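Local structure of GH18 chiitnase (Pseudoalteromonas aurantia, 6K7Z) at residues A[25-31]-A[71-77]; A[151-157]-A[181-187]. The protein is a family 18 endochitinase that degrades chitin, probably hydrolysing glycosidic bonds inside the polysaccharide chain. The contacts are given in a common frame with arbitrary orientation. Numbering follows the deposited sequence.

Contact 1 of 2, residues A[25-31]-A[71-77]; sequences VVNLAFL and KVLISFG
L28 (chi1 m, chi2 t) lays CD1 on V72 CG1 at 3.6 Å, while its CB stands 4.2 Å from I74 CD1. Farther along the same face, which also carries V26, L31 and F76, L31 (t, p) sets CB 3.7 Å from I74 CG1. Helix 56-67 packs on V26, L28 and V72, whereas L31 and I74 lie against strand 41-43. Both segments are extended and run parallel at 32°, axes 4.4 Å apart, with V25 paired to K71, V26 to V72, N27 to L73 and L28 to I74. The ladder reads V26 N to K71 O (2.8 Å), L73 N to V26 O (2.9 Å), L28 N to L73 O (2.7 Å) and S75 N to L28 O (2.7 Å). These are neighbouring strands of the family 18 TIM barrel, and the peptide between A29 and F30 is cis. Beyond it the register slips by one residue: L31, not F30, sends its N to S75 O (2.9 Å), and G77 N returns to L31 O (2.9 Å). On the barrel-interior face, V25 CG1 meets L73 CG at 4.0 Å. F30 (m) turns sideways, bringing CE1 at its ring edge to 3.5 Å from S75 OG, a hydroxyl hydrogen-bonded to D113. G77 has phi 115° and psi -117°, where a CB would collide with the F76 carbonyl.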
ATOM      1  N   VAL A  25      -2.245   9.971   4.455  1.00 12.13           N
ATOM      2  CA  VAL A  25      -2.122   8.620   4.996  1.00 10.18           C
ATOM      3  C   VAL A  25      -0.648   8.266   5.091  1.00 11.27           C
ATOM      4  O   VAL A  25       0.115   8.485   4.145  1.00 10.87           O
ATOM      5  CB  VAL A  25      -2.842   7.586   4.106  1.00 12.82           C
ATOM      6  CG1 VAL A  25      -2.748   6.200   4.729  1.00 11.40           C
ATOM      7  CG2 VAL A  25      -4.290   7.978   3.870  1.00 15.65           C
ATOM      8  N   VAL A  26      -0.253   7.685   6.216  1.00  8.78           N
ATOM      9  CA  VAL A  26       1.089   7.151   6.387  1.00 10.61           C
ATOM     10  C   VAL A  26       0.957   5.664   6.668  1.00  9.24           C
ATOM     11  O   VAL A  26       0.260   5.267   7.612  1.00 13.20           O
ATOM     12  CB  VAL A  26       1.850   7.863   7.513  1.00 10.21           C
ATOM     13  CG1 VAL A  26       3.134   7.117   7.820  1.00 10.68           C
ATOM     14  CG2 VAL A  26       2.127   9.309   7.111  1.00 11.98           C
ATOM     15  N   ASN A  27       1.619   4.844   5.848  1.00 10.37           N
ATOM     16  CA  ASN A  27       1.657   3.399   6.028  1.00  9.17           C
ATOM     17  C   ASN A  27       2.941   3.034   6.758  1.00 11.33           C
ATOM     18  O   ASN A  27       4.031   3.211   6.212  1.00 11.21           O
ATOM     19  CB  ASN A  27       1.619   2.654   4.692  1.00  9.44           C
ATOM     20  CG  ASN A  27       0.375   2.949   3.879  1.00 10.78           C
ATOM     21  OD1 ASN A  27      -0.686   3.219   4.427  1.00 11.28           O
ATOM     22  ND2 ASN A  27       0.497   2.852   2.554  1.00  8.79           N
ATOM     23  N   LEU A  28       2.821   2.503   7.975  1.00 10.63           N
ATOM     24  CA  LEU A  28       4.001   2.039   8.690  1.00 11.11           C
ATOM     25  C   LEU A  28       4.394   0.667   8.154  1.00  9.97           C
ATOM     26  O   LEU A  28       3.582  -0.261   8.148  1.00 14.26           O
ATOM     27  CB  LEU A  28       3.742   1.995  10.196  1.00  9.40           C
ATOM     28  CG  LEU A  28       3.129   3.267  10.765  1.00  8.46           C
ATOM     29  CD1 LEU A  28       2.760   3.073  12.230  1.00 13.02           C
ATOM     30  CD2 LEU A  28       4.106   4.448  10.602  1.00 10.80           C
ATOM     31  N   ALA A  29       5.637   0.537   7.707  1.00 10.88           N
ATOM     32  CA  ALA A  29       6.130  -0.700   7.102  1.00 11.56           C
ATOM     33  C   ALA A  29       7.274  -1.317   7.925  1.00 11.07           C
ATOM     34  O   ALA A  29       8.273  -0.643   8.143  1.00 13.83           O
ATOM     35  CB  ALA A  29       6.611  -0.404   5.680  1.00 11.53           C
ATOM     36  N   PHE A  30       7.198  -2.582   8.348  1.00 14.45           N
ATOM     37  CA  PHE A  30       6.142  -3.541   8.048  1.00 11.81           C
ATOM     38  C   PHE A  30       5.798  -4.384   9.269  1.00 13.00           C
ATOM     39  O   PHE A  30       6.562  -4.493  10.232  1.00 12.66           O
ATOM     40  CB  PHE A  30       6.555  -4.523   6.942  1.00 11.77           C
ATOM     41  CG  PHE A  30       6.675  -3.918   5.579  1.00 12.28           C
ATOM     42  CD1 PHE A  30       5.546  -3.628   4.837  1.00 13.18           C
ATOM     43  CD2 PHE A  30       7.923  -3.687   5.020  1.00 14.29           C
ATOM     44  CE1 PHE A  30       5.661  -3.078   3.554  1.00 11.25           C
ATOM     45  CE2 PHE A  30       8.044  -3.138   3.753  1.00 13.40           C
ATOM     46  CZ  PHE A  30       6.913  -2.841   3.019  1.00 12.38           C
ATOM     47  N   LEU A  31       4.653  -5.032   9.180  1.00 13.17           N
ATOM     48  CA  LEU A  31       4.304  -6.163  10.024  1.00 12.59           C
ATOM     49  C   LEU A  31       4.248  -7.375   9.108  1.00 15.03           C
ATOM     50  O   LEU A  31       3.674  -7.290   8.017  1.00 14.82           O
ATOM     51  CB  LEU A  31       2.960  -5.917  10.708  1.00 13.16           C
ATOM     52  CG  LEU A  31       2.430  -6.937  11.713  1.00 16.68           C
ATOM     53  CD1 LEU A  31       3.294  -6.958  12.960  1.00 18.69           C
ATOM     54  CD2 LEU A  31       0.985  -6.599  12.050  1.00 15.30           C
ATOM     55  N   LYS A  71      -4.223   9.774   8.682  1.00 13.51           N
ATOM     56  CA  LYS A  71      -4.500   8.387   9.016  1.00 16.61           C
ATOM     57  C   LYS A  71      -3.212   7.580   8.975  1.00 14.69           C
ATOM     58  O   LYS A  71      -2.360   7.787   8.109  1.00 13.97           O
ATOM     59  CB  LYS A  71      -5.539   7.780   8.068  1.00 19.75           C
ATOM     60  CG  LYS A  71      -6.813   8.614   7.950  1.00 23.67           C
ATOM     61  CD  LYS A  71      -8.047   7.737   7.884  1.00 31.93           C
ATOM     62  CE  LYS A  71      -9.340   8.542   8.018  1.00 34.88           C
ATOM     63  NZ  LYS A  71     -10.539   7.693   7.747  1.00 38.03           N
ATOM     64  N   VAL A  72      -3.076   6.664   9.920  1.00 13.97           N
ATOM     65  CA  VAL A  72      -1.865   5.880  10.088  1.00 13.82           C
ATOM     66  C   VAL A  72      -2.275   4.423  10.042  1.00 11.86           C
ATOM     67  O   VAL A  72      -3.072   3.973  10.878  1.00 12.57           O
ATOM     68  CB  VAL A  72      -1.151   6.198  11.408  1.00 13.42           C
ATOM     69  CG1 VAL A  72       0.173   5.457  11.475  1.00 11.42           C
ATOM     70  CG2 VAL A  72      -0.950   7.706  11.565  1.00 13.47           C
ATOM     71  N   LEU A  73      -1.735   3.691   9.075  1.00 11.11           N
ATOM     72  CA  LEU A  73      -2.017   2.277   8.891  1.00 11.41           C
ATOM     73  C   LEU A  73      -0.766   1.465   9.189  1.00 12.07           C
ATOM     74  O   LEU A  73       0.360   1.963   9.068  1.00 11.22           O
ATOM     75  CB  LEU A  73      -2.466   1.962   7.459  1.00 10.67           C
ATOM     76  CG  LEU A  73      -3.513   2.862   6.805  1.00 12.81           C
ATOM     77  CD1 LEU A  73      -3.949   2.254   5.477  1.00 10.55           C
ATOM     78  CD2 LEU A  73      -4.710   3.071   7.706  1.00 12.93           C
ATOM     79  N   ILE A  74      -0.966   0.211   9.553  1.00 10.13           N
ATOM     80  CA  ILE A  74       0.128  -0.746   9.565  1.00 10.10           C
ATOM     81  C   ILE A  74       0.106  -1.476   8.229  1.00 11.13           C
ATOM     82  O   ILE A  74      -0.954  -1.911   7.760  1.00 11.65           O
ATOM     83  CB  ILE A  74       0.026  -1.712  10.765  1.00 13.05           C
ATOM     84  CG1 ILE A  74       1.255  -2.622  10.825  1.00 12.07           C
ATOM     85  CG2 ILE A  74      -1.284  -2.533  10.760  1.00 13.41           C
ATOM     86  CD1 ILE A  74       2.553  -1.872  11.121  1.00 11.95           C
ATOM     87  N   SER A  75       1.259  -1.539   7.569  1.00  9.48           N
ATOM     88  CA  SER A  75       1.362  -2.268   6.317  1.00  7.67           C
ATOM     89  C   SER A  75       1.797  -3.694   6.623  1.00 11.45           C
ATOM     90  O   SER A  75       2.862  -3.915   7.215  1.00  9.44           O
ATOM     91  CB  SER A  75       2.339  -1.602   5.353  1.00  9.20           C
ATOM     92  OG  SER A  75       2.279  -2.240   4.094  1.00 13.01           O
ATOM     93  N   PHE A  76       0.974  -4.650   6.205  1.00 10.94           N
ATOM     94  CA  PHE A  76       1.231  -6.064   6.407  1.00 12.95           C
ATOM     95  C   PHE A  76       1.779  -6.666   5.124  1.00 14.58           C
ATOM     96  O   PHE A  76       1.175  -6.519   4.052  1.00 11.47           O
ATOM     97  CB  PHE A  76      -0.047  -6.794   6.803  1.00 14.15           C
ATOM     98  CG  PHE A  76       0.111  -8.281   6.830  1.00 15.69           C
ATOM     99  CD1 PHE A  76       0.915  -8.878   7.790  1.00 16.24           C
ATOM    100  CD2 PHE A  76      -0.521  -9.072   5.887  1.00 16.17           C
ATOM    101  CE1 PHE A  76       1.071 -10.253   7.809  1.00 20.81           C
ATOM    102  CE2 PHE A  76      -0.378 -10.453   5.905  1.00 18.70           C
ATOM    103  CZ  PHE A  76       0.422 -11.042   6.866  1.00 15.55           C
ATOM    104  N   GLY A  77       2.915  -7.345   5.233  1.00 13.54           N
ATOM    105  CA  GLY A  77       3.487  -7.983   4.064  1.00 14.72           C
ATOM    106  C   GLY A  77       4.826  -7.393   3.674  1.00 14.75           C
ATOM    107  O   GLY A  77       5.788  -7.458   4.443  1.00 14.60           O
TER

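Contact 2 of 2, residues A[151-157]-A[181-187]; sequences IISHAPQ and IDWLNVQ
Two strands of a beta-alpha-beta unit, 151-154 and 183-187 linked through helix 169-177, lie side by side and parallel in the TIM barrel, axes 4.9 Å apart at 32°. The pairing starts irregularly. D182 has helical backbone angles (-76/-44), and its m side chain accepts I152 N at OD2 (2.8 Å), an oxygen also salt-bridged to R142; D182 N gives to I152 O (2.9 Å). H154 then pairs with L184: H154 N to W183 O is long at 3.3 Å, N185 N to H154 O short at 2.7 Å. H154 (m) brings CD2 to 3.6 Å from I181 CD1, and its ND1 bonds to Y170. Past the first strand, Q187 N reaches P156 O (2.9 Å). Q187 (m, t) extends NE2 to A155 O (3.0 Å) and to E117, the last residue of the family's DxxDxDxE signature. W183, in the p rotamer with chi2 81°, lies flat beneath two CH-pi donors: I151 CG2 and S153 CB each stand 3.9 Å from a ring centroid, six- and five-membered respectively. One water accepts hydrogen bonds from W183 NE1 (3.1 Å) and N185 ND2 (3.0 Å) and donates one to S153 OG (2.9 Å), a hydroxyl also hydrogen-bonded to D113.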
ATOM      1  N   ILE A 151      -9.575   1.855   7.674  1.00 16.40           N
ATOM      2  CA  ILE A 151      -9.120   1.789   6.291  1.00 13.53           C
ATOM      3  C   ILE A 151      -8.532   0.412   6.040  1.00 14.40           C
ATOM      4  O   ILE A 151      -7.787  -0.117   6.875  1.00 13.32           O
ATOM      5  CB  ILE A 151      -8.069   2.882   6.004  1.00 13.51           C
ATOM      6  CG1 ILE A 151      -8.673   4.272   6.198  1.00 18.10           C
ATOM      7  CG2 ILE A 151      -7.495   2.735   4.591  1.00 13.52           C
ATOM      8  CD1 ILE A 151      -9.647   4.657   5.118  1.00 20.32           C
ATOM      9  N   ILE A 152      -8.853  -0.160   4.883  1.00 13.35           N
ATOM     10  CA  ILE A 152      -8.168  -1.338   4.359  1.00 12.19           C
ATOM     11  C   ILE A 152      -7.728  -0.977   2.951  1.00 11.83           C
ATOM     12  O   ILE A 152      -8.568  -0.766   2.069  1.00 12.93           O
ATOM     13  CB  ILE A 152      -9.051  -2.593   4.343  1.00 11.71           C
ATOM     14  CG1 ILE A 152      -9.502  -2.951   5.759  1.00 13.94           C
ATOM     15  CG2 ILE A 152      -8.281  -3.771   3.742  1.00 11.03           C
ATOM     16  CD1 ILE A 152     -10.438  -4.160   5.808  1.00 16.53           C
ATOM     17  N   SER A 153      -6.423  -0.870   2.746  1.00 10.79           N
ATOM     18  CA  SER A 153      -5.874  -0.696   1.412  1.00  8.41           C
ATOM     19  C   SER A 153      -5.071  -1.932   1.038  1.00  9.73           C
ATOM     20  O   SER A 153      -4.746  -2.767   1.890  1.00 11.01           O
ATOM     21  CB  SER A 153      -5.001   0.566   1.339  1.00 10.59           C
ATOM     22  OG  SER A 153      -3.917   0.509   2.246  1.00 11.10           O
ATOM     23  N   HIS A 154      -4.815  -2.077  -0.263  1.00  9.64           N
ATOM     24  CA  HIS A 154      -3.873  -3.045  -0.815  1.00  9.46           C
ATOM     25  C   HIS A 154      -2.866  -2.284  -1.664  1.00  9.12           C
ATOM     26  O   HIS A 154      -3.121  -1.149  -2.062  1.00 10.50           O
ATOM     27  CB  HIS A 154      -4.556  -4.103  -1.699  1.00  7.95           C
ATOM     28  CG  HIS A 154      -5.481  -5.021  -0.967  1.00  9.45           C
ATOM     29  ND1 HIS A 154      -5.290  -6.384  -0.931  1.00 10.54           N
ATOM     30  CD2 HIS A 154      -6.617  -4.778  -0.275  1.00 10.37           C
ATOM     31  CE1 HIS A 154      -6.272  -6.944  -0.245  1.00 12.99           C
ATOM     32  NE2 HIS A 154      -7.083  -5.990   0.174  1.00 12.39           N
ATOM     33  N   ALA A 155      -1.743  -2.926  -1.991  1.00  8.39           N
ATOM     34  CA  ALA A 155      -0.662  -2.273  -2.742  1.00  9.38           C
ATOM     35  C   ALA A 155      -0.230  -3.131  -3.926  1.00 10.31           C
ATOM     36  O   ALA A 155       0.915  -3.600  -3.990  1.00 11.20           O
ATOM     37  CB  ALA A 155       0.529  -1.958  -1.834  1.00  9.79           C
ATOM     38  N   PRO A 156      -1.119  -3.339  -4.896  1.00  9.93           N
ATOM     39  CA  PRO A 156      -0.796  -4.228  -6.013  1.00  8.26           C
ATOM     40  C   PRO A 156       0.183  -3.610  -6.996  1.00 10.67           C
ATOM     41  O   PRO A 156       0.330  -2.391  -7.116  1.00 10.23           O
ATOM     42  CB  PRO A 156      -2.153  -4.453  -6.681  1.00  8.90           C
ATOM     43  CG  PRO A 156      -2.901  -3.198  -6.390  1.00  8.06           C
ATOM     44  CD  PRO A 156      -2.491  -2.810  -5.006  1.00  8.87           C
ATOM     45  N   GLN A 157       0.838  -4.475  -7.708  1.00  9.88           N
ATOM     46  CA  GLN A 157       1.658  -4.102  -8.848  1.00 13.83           C
ATOM     47  C   GLN A 157       0.832  -4.172 -10.128  1.00 11.34           C
ATOM     48  O   GLN A 157      -0.191  -4.861 -10.175  1.00 12.14           O
ATOM     49  CB  GLN A 157       2.871  -5.019  -8.924  1.00 13.85           C
ATOM     50  CG  GLN A 157       3.774  -4.836  -7.714  1.00 14.24           C
ATOM     51  CD  GLN A 157       4.736  -5.977  -7.531  1.00 14.81           C
ATOM     52  OE1 GLN A 157       5.651  -6.169  -8.335  1.00 17.40           O
ATOM     53  NE2 GLN A 157       4.536  -6.748  -6.472  1.00 16.41           N
ATOM     54  N   ILE A 181     -12.740  -2.522  -0.118  1.00 15.83           N
ATOM     55  CA  ILE A 181     -11.384  -1.980  -0.105  1.00 13.62           C
ATOM     56  C   ILE A 181     -11.477  -0.475  -0.286  1.00 14.07           C
ATOM     57  O   ILE A 181     -12.200   0.007  -1.171  1.00 14.01           O
ATOM     58  CB  ILE A 181     -10.537  -2.617  -1.224  1.00 15.43           C
ATOM     59  CG1 ILE A 181     -10.356  -4.114  -0.967  1.00 14.05           C
ATOM     60  CG2 ILE A 181      -9.199  -1.873  -1.405  1.00 11.66           C
ATOM     61  CD1 ILE A 181      -9.696  -4.858  -2.118  1.00 12.83           C
ATOM     62  N   ASP A 182     -10.734   0.275   0.524  1.00 13.55           N
ATOM     63  CA  ASP A 182     -10.804   1.724   0.392  1.00 14.22           C
ATOM     64  C   ASP A 182     -10.041   2.225  -0.826  1.00 14.13           C
ATOM     65  O   ASP A 182     -10.545   3.084  -1.559  1.00 15.18           O
ATOM     66  CB  ASP A 182     -10.303   2.389   1.671  1.00 16.80           C
ATOM     67  CG  ASP A 182     -11.248   2.155   2.838  1.00 17.95           C
ATOM     68  OD1 ASP A 182     -12.256   2.877   2.942  1.00 21.09           O
ATOM     69  OD2 ASP A 182     -10.988   1.247   3.630  1.00 15.68           O
ATOM     70  N   TRP A 183      -8.838   1.708  -1.075  1.00 14.01           N
ATOM     71  CA  TRP A 183      -8.114   2.082  -2.286  1.00 12.31           C
ATOM     72  C   TRP A 183      -6.962   1.112  -2.513  1.00 13.06           C
ATOM     73  O   TRP A 183      -6.608   0.314  -1.643  1.00 12.56           O
ATOM     74  CB  TRP A 183      -7.587   3.518  -2.225  1.00 12.56           C
ATOM     75  CG  TRP A 183      -6.674   3.796  -1.076  1.00 14.40           C
ATOM     76  CD1 TRP A 183      -5.337   3.500  -0.995  1.00 13.59           C
ATOM     77  CD2 TRP A 183      -7.016   4.448   0.149  1.00 14.92           C
ATOM     78  NE1 TRP A 183      -4.840   3.916   0.212  1.00 13.08           N
ATOM     79  CE2 TRP A 183      -5.849   4.499   0.935  1.00 14.81           C
ATOM     80  CE3 TRP A 183      -8.197   4.996   0.661  1.00 16.92           C
ATOM     81  CZ2 TRP A 183      -5.828   5.077   2.199  1.00 15.50           C
ATOM     82  CZ3 TRP A 183      -8.173   5.568   1.921  1.00 17.70           C
ATOM     83  CH2 TRP A 183      -7.003   5.595   2.679  1.00 15.37           C
ATOM     84  N   LEU A 184      -6.386   1.204  -3.704  1.00 10.73           N
ATOM     85  CA  LEU A 184      -5.230   0.420  -4.114  1.00 10.90           C
ATOM     86  C   LEU A 184      -4.042   1.354  -4.270  1.00 10.98           C
ATOM     87  O   LEU A 184      -4.137   2.353  -4.987  1.00 12.02           O
ATOM     88  CB  LEU A 184      -5.484  -0.275  -5.450  1.00  9.64           C
ATOM     89  CG  LEU A 184      -6.691  -1.197  -5.576  1.00  9.51           C
ATOM     90  CD1 LEU A 184      -6.759  -1.758  -7.006  1.00 11.83           C
ATOM     91  CD2 LEU A 184      -6.610  -2.324  -4.532  1.00 11.02           C
ATOM     92  N   ASN A 185      -2.930   1.023  -3.617  1.00  8.95           N
ATOM     93  CA  ASN A 185      -1.672   1.753  -3.815  1.00  9.26           C
ATOM     94  C   ASN A 185      -0.916   1.040  -4.930  1.00  9.59           C
ATOM     95  O   ASN A 185      -0.147   0.115  -4.675  1.00  9.91           O
ATOM     96  CB  ASN A 185      -0.849   1.779  -2.531  1.00  9.39           C
ATOM     97  CG  ASN A 185      -1.542   2.525  -1.394  1.00  9.14           C
ATOM     98  OD1 ASN A 185      -2.029   3.642  -1.569  1.00 10.41           O
ATOM     99  ND2 ASN A 185      -1.576   1.902  -0.215  1.00  9.73           N
ATOM    100  N   VAL A 186      -1.150   1.448  -6.183  1.00  7.89           N
ATOM    101  CA  VAL A 186      -0.539   0.756  -7.319  1.00 10.46           C
ATOM    102  C   VAL A 186       0.937   1.138  -7.412  1.00 14.58           C
ATOM    103  O   VAL A 186       1.284   2.320  -7.489  1.00 11.38           O
ATOM    104  CB  VAL A 186      -1.268   1.080  -8.633  1.00 11.89           C
ATOM    105  CG1 VAL A 186      -0.657   0.274  -9.774  1.00  9.40           C
ATOM    106  CG2 VAL A 186      -2.775   0.806  -8.505  1.00 10.62           C
ATOM    107  N   GLN A 187       1.816   0.132  -7.426  1.00 13.18           N
ATOM    108  CA  GLN A 187       3.260   0.365  -7.458  1.00 10.76           C
ATOM    109  C   GLN A 187       3.718   0.473  -8.905  1.00 12.64           C
ATOM    110  O   GLN A 187       4.086  -0.515  -9.542  1.00 12.77           O
ATOM    111  CB  GLN A 187       4.008  -0.752  -6.740  1.00 10.94           C
ATOM    112  CG  GLN A 187       3.480  -1.084  -5.361  1.00 10.57           C
ATOM    113  CD  GLN A 187       4.359  -2.091  -4.638  1.00 14.17           C
ATOM    114  OE1 GLN A 187       5.558  -2.182  -4.905  1.00 12.24           O
ATOM    115  NE2 GLN A 187       3.765  -2.851  -3.709  1.00 11.92           N
TER
HETATM  116  O   HOH W   1      -2.665   3.157   2.312  1.00  9.53           O

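How the contacts relate
Contact 1 closes in the sequence before contact 2 opens, and their centres lie 11 Å apart across one barrel. Strand 111-115 stands between them, pairing with 71-77 on one flank and 151-154 on the other. Their inward-facing side chains meet: V25 CG2 is 3.7 Å from W183 CZ2, L73 CD1 is 3.7 Å from both I151 CG2 and S153 OG, and N27 ND2 is 3.6 Å from N185 ND2. D113 of the family signature ties the pairs together, hydrogen-bonded to both S75 and S153. Both contacts thus help surround the signature strand, on which family 18 chitinases build their active site.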